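Local atomic coordinates of ribonucleoside triphosphate reductase (Lactobacillus leichmannii, PDB entry 1L1L), a protein that catalyses the adenosylcobalamin (B12)-dependent reduction of ribonucleoside triphosphates to deoxyribonucleoside triphosphates, as a monomeric, allosterically regulated class II ribonucleotide reductase. Residues Ala232-Ile235 with Asp236-Ala240; Ala145-Met148 with Pro149-Leu153; Asp283-Glu286 with Val287-Lys291. All blocks are in the same frame, centred on the assembly; numbering follows the deposited sequence.

Interaction 1 of 3, residues Ala232-Ile235 with Asp236-Ala240; sequences ALLI and DLHFA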
loop_
_atom_site.group_PDB
_atom_site.type_symbol
_atom_site.label_atom_id
_atom_site.label_comp_id
_atom_site.label_asym_id
_atom_site.label_seq_id
_atom_site.Cartn_x
_atom_site.Cartn_y
_atom_site.Cartn_z
ATOM N N ALA A 232 -11.183 -2.256 21.691
ATOM C CA ALA A 232 -11.326 -0.902 22.228
ATOM C C ALA A 232 -11.741 -0.946 23.700
ATOM O O ALA A 232 -11.253 -0.158 24.523
ATOM C CB ALA A 232 -12.358 -0.114 21.418
ATOM N N LEU A 233 -12.644 -1.873 24.014
ATOM C CA LEU A 233 -13.130 -2.059 25.379
ATOM C C LEU A 233 -11.976 -2.534 26.264
ATOM O O LEU A 233 -11.707 -1.950 27.315
ATOM C CB LEU A 233 -14.263 -3.098 25.394
ATOM C CG LEU A 233 -14.799 -3.537 26.762
ATOM C CD1 LEU A 233 -15.302 -2.323 27.526
ATOM C CD2 LEU A 233 -15.913 -4.576 26.573
ATOM N N LEU A 234 -11.298 -3.591 25.822
ATOM C CA LEU A 234 -10.160 -4.149 26.548
ATOM C C LEU A 234 -9.106 -3.091 26.887
ATOM O O LEU A 234 -8.592 -3.049 28.009
ATOM C CB LEU A 234 -9.498 -5.256 25.730
ATOM C CG LEU A 234 -8.192 -5.783 26.330
ATOM C CD1 LEU A 234 -8.465 -6.369 27.720
ATOM C CD2 LEU A 234 -7.587 -6.829 25.418
ATOM N N ILE A 235 -8.776 -2.251 25.910
ATOM C CA ILE A 235 -7.788 -1.204 26.112
ATOM C C ILE A 235 -8.273 -0.115 27.072
ATOM O O ILE A 235 -7.600 0.200 28.059
ATOM C CB ILE A 235 -7.398 -0.541 24.766
ATOM C CG1 ILE A 235 -6.625 -1.535 23.894
ATOM C CG2 ILE A 235 -6.563 0.695 25.024
ATOM C CD1 ILE A 235 -6.388 -1.049 22.461
ATOM N N ASP A 236 -9.439 0.456 26.790
ATOM C CA ASP A 236 -9.979 1.526 27.619
ATOM C C ASP A 236 -10.226 1.167 29.097
ATOM O O ASP A 236 -10.333 2.065 29.941
ATOM C CB ASP A 236 -11.272 2.091 27.001
ATOM C CG ASP A 236 -11.027 2.872 25.703
ATOM O OD1 ASP A 236 -9.994 3.558 25.594
ATOM O OD2 ASP A 236 -11.885 2.818 24.794
ATOM N N LEU A 237 -10.312 -0.126 29.411
ATOM C CA LEU A 237 -10.545 -0.555 30.792
ATOM C C LEU A 237 -9.275 -0.496 31.633
ATOM O O LEU A 237 -9.301 -0.771 32.836
ATOM C CB LEU A 237 -11.097 -1.980 30.839
ATOM C CG LEU A 237 -12.559 -2.190 30.435
ATOM C CD1 LEU A 237 -12.910 -3.659 30.618
ATOM C CD2 LEU A 237 -13.470 -1.308 31.285
ATOM N N HIS A 238 -8.159 -0.157 30.999
ATOM C CA HIS A 238 -6.898 -0.069 31.713
ATOM C C HIS A 238 -6.665 1.352 32.216
ATOM O O HIS A 238 -5.704 1.599 32.941
ATOM C CB HIS A 238 -5.730 -0.479 30.801
ATOM C CG HIS A 238 -5.602 -1.956 30.590
ATOM N ND1 HIS A 238 -6.465 -2.675 29.792
ATOM C CD2 HIS A 238 -4.703 -2.848 31.069
ATOM C CE1 HIS A 238 -6.103 -3.945 29.788
ATOM N NE2 HIS A 238 -5.037 -4.078 30.556
ATOM N N PHE A 239 -7.550 2.274 31.841
ATOM C CA PHE A 239 -7.404 3.677 32.219
ATOM C C PHE A 239 -8.618 4.271 32.930
ATOM O O PHE A 239 -9.744 4.232 32.427
ATOM C CB PHE A 239 -7.063 4.509 30.974
ATOM C CG PHE A 239 -5.910 3.951 30.174
ATOM C CD1 PHE A 239 -6.090 2.847 29.338
ATOM C CD2 PHE A 239 -4.632 4.492 30.297
ATOM C CE1 PHE A 239 -5.016 2.292 28.640
ATOM C CE2 PHE A 239 -3.551 3.945 29.606
ATOM C CZ PHE A 239 -3.742 2.843 28.777
ATOM N N ALA A 240 -8.372 4.838 34.106
ATOM C CA ALA A 240 -9.430 5.431 34.917
ATOM C C ALA A 240 -10.337 6.404 34.169
ATOM O O ALA A 240 -11.541 6.440 34.408
ATOM C CB ALA A 240 -8.819 6.126 36.131
#
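His238 reaches back to Leu234 in a local contact at the C-terminal end of helix 224-236, within the B12-dependent reductase insertion region. His238 ND1 donates to Leu234 O at 2.8 Å. The bond is bent (134°), but the oxygen lies in the plane of the imidazole. The ring sits there because CG stands beside the backbone N, opposite the carbonyl carbon (chi1 -77°). NE2 bonds Asn289 on helix 275-289. The ND1 bond is an i to i+4 side-chain-to-backbone bond at a helix C-terminus, and a type I beta turn starts on the last helical residue, Asp236, and runs to Phe239. His238 N bonds Ile235 O, the carbonyl just before the turn, at 3.0 Å, from well above the carbonyl plane. The edge of the Phe239 ring meets the same oxygen, with CD1 3.3 Å from Ile235 O. Two residues before His238, Asp236 N closes a nearly straight bond on Ala232 O. The Asp236 carboxylate turns to Ser147 and Tyr138. On the apolar side Leu233 CD1 packs on Leu237 CG at 4.0 Å. Both leucines also touch Leu250 of strand 249-253. Leu234 runs alongside His238, with CD1 4.0 Å from His238 CE1.

Interaction 2 of 3, residues Ala145-Met148 with Pro149-Leu153; sequences AVSM and PFSFL. Unlike the reference sequence in segment 149-153: Phe152 (reference Cys).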
loop_
_atom_site.group_PDB
_atom_site.type_symbol
_atom_site.label_atom_id
_atom_site.label_comp_id
_atom_site.label_asym_id
_atom_site.label_seq_id
_atom_site.Cartn_x
_atom_site.Cartn_y
_atom_site.Cartn_z
ATOM N N ALA A 145 -10.110 8.903 24.074
ATOM C CA ALA A 145 -9.855 7.563 24.578
ATOM C C ALA A 145 -8.524 7.024 24.079
ATOM O O ALA A 145 -8.122 7.284 22.946
ATOM C CB ALA A 145 -10.978 6.629 24.158
ATOM N N VAL A 146 -7.847 6.266 24.932
ATOM C CA VAL A 146 -6.563 5.678 24.583
ATOM C C VAL A 146 -6.686 4.690 23.424
ATOM O O VAL A 146 -5.747 4.514 22.650
ATOM C CB VAL A 146 -5.960 4.939 25.785
ATOM C CG1 VAL A 146 -4.695 4.217 25.375
ATOM C CG2 VAL A 146 -5.674 5.930 26.903
ATOM N N SER A 147 -7.850 4.061 23.312
ATOM C CA SER A 147 -8.105 3.062 22.278
ATOM C C SER A 147 -8.371 3.605 20.872
ATOM O O SER A 147 -8.242 2.871 19.897
ATOM C CB SER A 147 -9.299 2.197 22.690
ATOM O OG SER A 147 -10.488 2.972 22.673
ATOM N N MET A 148 -8.740 4.876 20.759
ATOM C CA MET A 148 -9.058 5.444 19.454
ATOM C C MET A 148 -8.071 5.156 18.304
ATOM O O MET A 148 -8.448 4.535 17.309
ATOM C CB MET A 148 -9.294 6.952 19.578
ATOM C CG MET A 148 -9.867 7.607 18.317
ATOM S SD MET A 148 -8.668 7.695 16.934
ATOM C CE MET A 148 -9.599 8.691 15.719
ATOM N N PRO A 149 -6.807 5.597 18.418
ATOM C CA PRO A 149 -5.849 5.340 17.330
ATOM C C PRO A 149 -5.668 3.874 16.973
ATOM O O PRO A 149 -5.383 3.541 15.818
ATOM C CB PRO A 149 -4.557 5.973 17.843
ATOM C CG PRO A 149 -4.688 5.827 19.342
ATOM C CD PRO A 149 -6.131 6.219 19.568
ATOM N N PHE A 150 -5.833 2.995 17.958
ATOM C CA PHE A 150 -5.681 1.566 17.721
ATOM C C PHE A 150 -6.906 1.036 16.993
ATOM O O PHE A 150 -6.806 0.104 16.185
ATOM C CB PHE A 150 -5.517 0.814 19.044
ATOM C CG PHE A 150 -4.316 1.240 19.836
ATOM C CD1 PHE A 150 -3.045 0.782 19.495
ATOM C CD2 PHE A 150 -4.454 2.117 20.902
ATOM C CE1 PHE A 150 -1.919 1.194 20.208
ATOM C CE2 PHE A 150 -3.331 2.541 21.624
ATOM C CZ PHE A 150 -2.062 2.080 21.276
ATOM N N SER A 151 -8.061 1.619 17.306
ATOM C CA SER A 151 -9.306 1.207 16.665
ATOM C C SER A 151 -9.268 1.610 15.197
ATOM O O SER A 151 -9.740 0.863 14.328
ATOM C CB SER A 151 -10.507 1.866 17.346
ATOM O OG SER A 151 -10.683 1.351 18.654
ATOM N N PHE A 152 -8.723 2.798 14.939
ATOM C CA PHE A 152 -8.609 3.322 13.579
ATOM C C PHE A 152 -7.719 2.383 12.776
ATOM O O PHE A 152 -8.085 1.925 11.688
ATOM C CB PHE A 152 -7.987 4.719 13.589
ATOM C CG PHE A 152 -7.842 5.317 12.220
ATOM C CD1 PHE A 152 -8.920 5.967 11.612
ATOM C CD2 PHE A 152 -6.666 5.149 11.494
ATOM C CE1 PHE A 152 -8.827 6.434 10.301
ATOM C CE2 PHE A 152 -6.567 5.610 10.181
ATOM C CZ PHE A 152 -7.647 6.251 9.586
ATOM N N LEU A 153 -6.535 2.099 13.317
ATOM C CA LEU A 153 -5.609 1.202 12.641
ATOM C C LEU A 153 -6.221 -0.184 12.407
ATOM O O LEU A 153 -6.130 -0.732 11.301
ATOM C CB LEU A 153 -4.316 1.078 13.453
ATOM C CG LEU A 153 -3.272 0.081 12.953
ATOM C CD1 LEU A 153 -1.916 0.730 12.945
ATOM C CD2 LEU A 153 -3.279 -1.137 13.844
#
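Met148 and Pro149 meet at the start of helix 148-158, where a type I beta turn from Ala145 to Met148 leads straight into the first helical turn. Proline fits the first turn, where a backbone N-H would have no helical carbonyl to bond. The Met148 side chain can be followed outward. CB lies tight against Pro149 CD, at 3.2 Å, as the intervening peptide link largely dictates. CG stands beside the carbonyl carbon, opposite the backbone N (chi1 -170°), and is 3.7 Å from Pro149 N. The chain then bends at chi2 (-71°). The bend brings SD back over the peptide link, 3.2 Å from Pro149 N. Met148 also touches Tyr129.

The carbonyls of the turn receive the first amides of the helix. Ser147 O accepts Ser151 N at 2.9 Å, and a weak bond from Phe150 N. Met148 O accepts Phe152 N in the next bond along. Ser151 OG is 3.1 Å from Ser147 O, but whether its proton goes there is unsettled; OG also bonds Tyr129. The Ser147 hydroxyl bonds Tyr129 and Asp236. Asp236 ends helix 224-236, so the bond ties this helix start to a neighbouring helix. Phe152, which differs from the reference sequence, sends its ring away from the turn to meet Trp457 edge-to-face.

Phe150 packs on Ile304, Cys305 and Ile308 of helix 298-313. Its ring also comes back to the turn: Val146 CG1 is 4.3 Å from Phe150 CE2. The ring edge carries the closer approach, with Val146 O in the ring plane, 3.2 Å from Phe150 CD2.

Interaction 3 of 3, residues Asp283-Glu286 with Val287-Lys291; sequences DVNE and VLNNK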
loop_
_atom_site.group_PDB
_atom_site.type_symbol
_atom_site.label_atom_id
_atom_site.label_comp_id
_atom_site.label_asym_id
_atom_site.label_seq_id
_atom_site.Cartn_x
_atom_site.Cartn_y
_atom_site.Cartn_z
ATOM N N ASP A 283 -2.534 -11.279 24.229
ATOM C CA ASP A 283 -1.222 -10.652 24.155
ATOM C C ASP A 283 -1.270 -9.135 24.350
ATOM O O ASP A 283 -0.379 -8.551 24.972
ATOM C CB ASP A 283 -0.550 -11.011 22.832
ATOM C CG ASP A 283 -0.191 -12.488 22.748
ATOM O OD1 ASP A 283 -0.035 -13.127 23.816
ATOM O OD2 ASP A 283 -0.051 -13.010 21.626
ATOM N N VAL A 284 -2.310 -8.493 23.822
ATOM C CA VAL A 284 -2.478 -7.054 23.963
ATOM C C VAL A 284 -2.749 -6.704 25.426
ATOM O O VAL A 284 -2.409 -5.612 25.907
ATOM C CB VAL A 284 -3.656 -6.555 23.075
ATOM C CG1 VAL A 284 -4.107 -5.179 23.499
ATOM C CG2 VAL A 284 -3.207 -6.524 21.623
ATOM N N ASN A 285 -3.371 -7.633 26.139
ATOM C CA ASN A 285 -3.680 -7.388 27.538
ATOM C C ASN A 285 -2.382 -7.507 28.345
ATOM O O ASN A 285 -2.140 -6.723 29.260
ATOM C CB ASN A 285 -4.735 -8.388 28.018
ATOM C CG ASN A 285 -5.373 -7.979 29.329
ATOM O OD1 ASN A 285 -5.730 -6.810 29.536
ATOM N ND2 ASN A 285 -5.534 -8.945 30.223
ATOM N N GLU A 286 -1.540 -8.471 27.991
ATOM C CA GLU A 286 -0.275 -8.646 28.697
ATOM C C GLU A 286 0.576 -7.384 28.602
ATOM O O GLU A 286 1.037 -6.858 29.620
ATOM C CB GLU A 286 0.512 -9.830 28.132
ATOM C CG GLU A 286 -0.102 -11.179 28.449
ATOM C CD GLU A 286 0.781 -12.336 28.028
ATOM O OE1 GLU A 286 1.002 -12.505 26.808
ATOM O OE2 GLU A 286 1.258 -13.073 28.923
ATOM N N VAL A 287 0.785 -6.895 27.382
ATOM C CA VAL A 287 1.574 -5.685 27.185
ATOM C C VAL A 287 1.049 -4.567 28.070
ATOM O O VAL A 287 1.824 -3.809 28.656
ATOM C CB VAL A 287 1.528 -5.199 25.715
ATOM C CG1 VAL A 287 2.224 -3.851 25.595
ATOM C CG2 VAL A 287 2.183 -6.226 24.806
ATOM N N LEU A 288 -0.273 -4.463 28.165
ATOM C CA LEU A 288 -0.877 -3.425 28.986
ATOM C C LEU A 288 -0.719 -3.733 30.483
ATOM O O LEU A 288 -0.345 -2.853 31.257
ATOM C CB LEU A 288 -2.356 -3.263 28.639
ATOM C CG LEU A 288 -2.663 -2.650 27.266
ATOM C CD1 LEU A 288 -4.137 -2.826 26.931
ATOM C CD2 LEU A 288 -2.289 -1.172 27.276
ATOM N N ASN A 289 -1.002 -4.972 30.879
ATOM C CA ASN A 289 -0.884 -5.372 32.285
ATOM C C ASN A 289 0.564 -5.263 32.776
ATOM O O ASN A 289 0.815 -4.752 33.866
ATOM C CB ASN A 289 -1.379 -6.811 32.497
ATOM C CG ASN A 289 -2.897 -6.928 32.467
ATOM O OD1 ASN A 289 -3.614 -5.927 32.528
ATOM N ND2 ASN A 289 -3.392 -8.163 32.392
ATOM N N ASN A 290 1.500 -5.759 31.968
ATOM C CA ASN A 290 2.927 -5.734 32.284
ATOM C C ASN A 290 3.426 -4.332 32.635
ATOM O O ASN A 290 4.546 -4.172 33.134
ATOM C CB ASN A 290 3.731 -6.283 31.103
ATOM C CG ASN A 290 3.587 -7.785 30.945
ATOM O OD1 ASN A 290 2.497 -8.343 31.116
ATOM N ND2 ASN A 290 4.690 -8.452 30.604
ATOM N N LYS A 291 2.600 -3.325 32.371
ATOM C CA LYS A 291 2.940 -1.943 32.670
ATOM C C LYS A 291 1.894 -1.324 33.591
ATOM O O LYS A 291 1.787 -0.102 33.703
ATOM C CB LYS A 291 3.049 -1.121 31.379
ATOM C CG LYS A 291 4.254 -1.470 30.515
ATOM C CD LYS A 291 5.547 -1.357 31.311
ATOM C CE LYS A 291 6.771 -1.545 30.428
ATOM N NZ LYS A 291 6.981 -0.385 29.519
#
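The backbone from Asp283 runs through the last turns of helix 275-289, with Val287 N bonded to Asp283 O at 3.1 Å and nearly straight (174°). The next bond, Leu288 N to Val284 O, is weak. Asn289 N then closes on Asn285 O at 2.6 Å, and Asn290 N on Glu286 O. The last two amides lie almost in line with the carbonyls they meet.

The side chains of Asn285 and Asn289 stand one turn apart on one flank. Their amide planes are 69° apart. Asn285 ND2 and Asn289 ND2 come within 3.1 Å, but both are donors and make no bond to each other. Each amide is held by an outside partner instead. Asn285 ND2 donates to Ile182 O, and Asn289 OD1 accepts from Ile182 N and from His238 NE2. The pair of asparagines therefore grips both backbone polar groups of one loop residue. This is an i to i+4 pairing on a helix flank, here joining helix 275-289 to the loop at Ile182 and to the loop that follows helix 224-236.

Val284 and Leu288 form a second i to i+4 pair. The two run alongside each other in the same direction, with Val284 CG1 4.2 Å from Leu288 CD1. With CG swung beside its own N (chi1 -70°), the isobutyl group of Leu288 leans over Val284 O, CG 3.3 Å away. Leu307 touches Val284, while Ile304 and Ile235 touch Leu288. Val287 rests CG2 against Asp283 O at 3.5 Å. Further on, Lys291 NZ forms a salt bridge with Asp300.

Overall arrangement
Along the chain the order is interaction 2, interaction 1, interaction 3. Interaction 2 is the start of helix 148-158, interaction 1 the end of helix 224-236, and interaction 3 the end of helix 275-289. All lie on the same side of the chain's centre. Interaction 1 sits between the others, its centre about 11 Å from the centre of each, and touches both: Asp236 reaches interaction 2, and His238 reaches interaction 3. Interactions 2 and 3 do not touch; their centres are about 16 Å apart. Helix 298-313 packs on both of them. Helix 224-236, in the B12-dependent insertion range, and the turn after it are thus joined to helices 148-158 and 275-289.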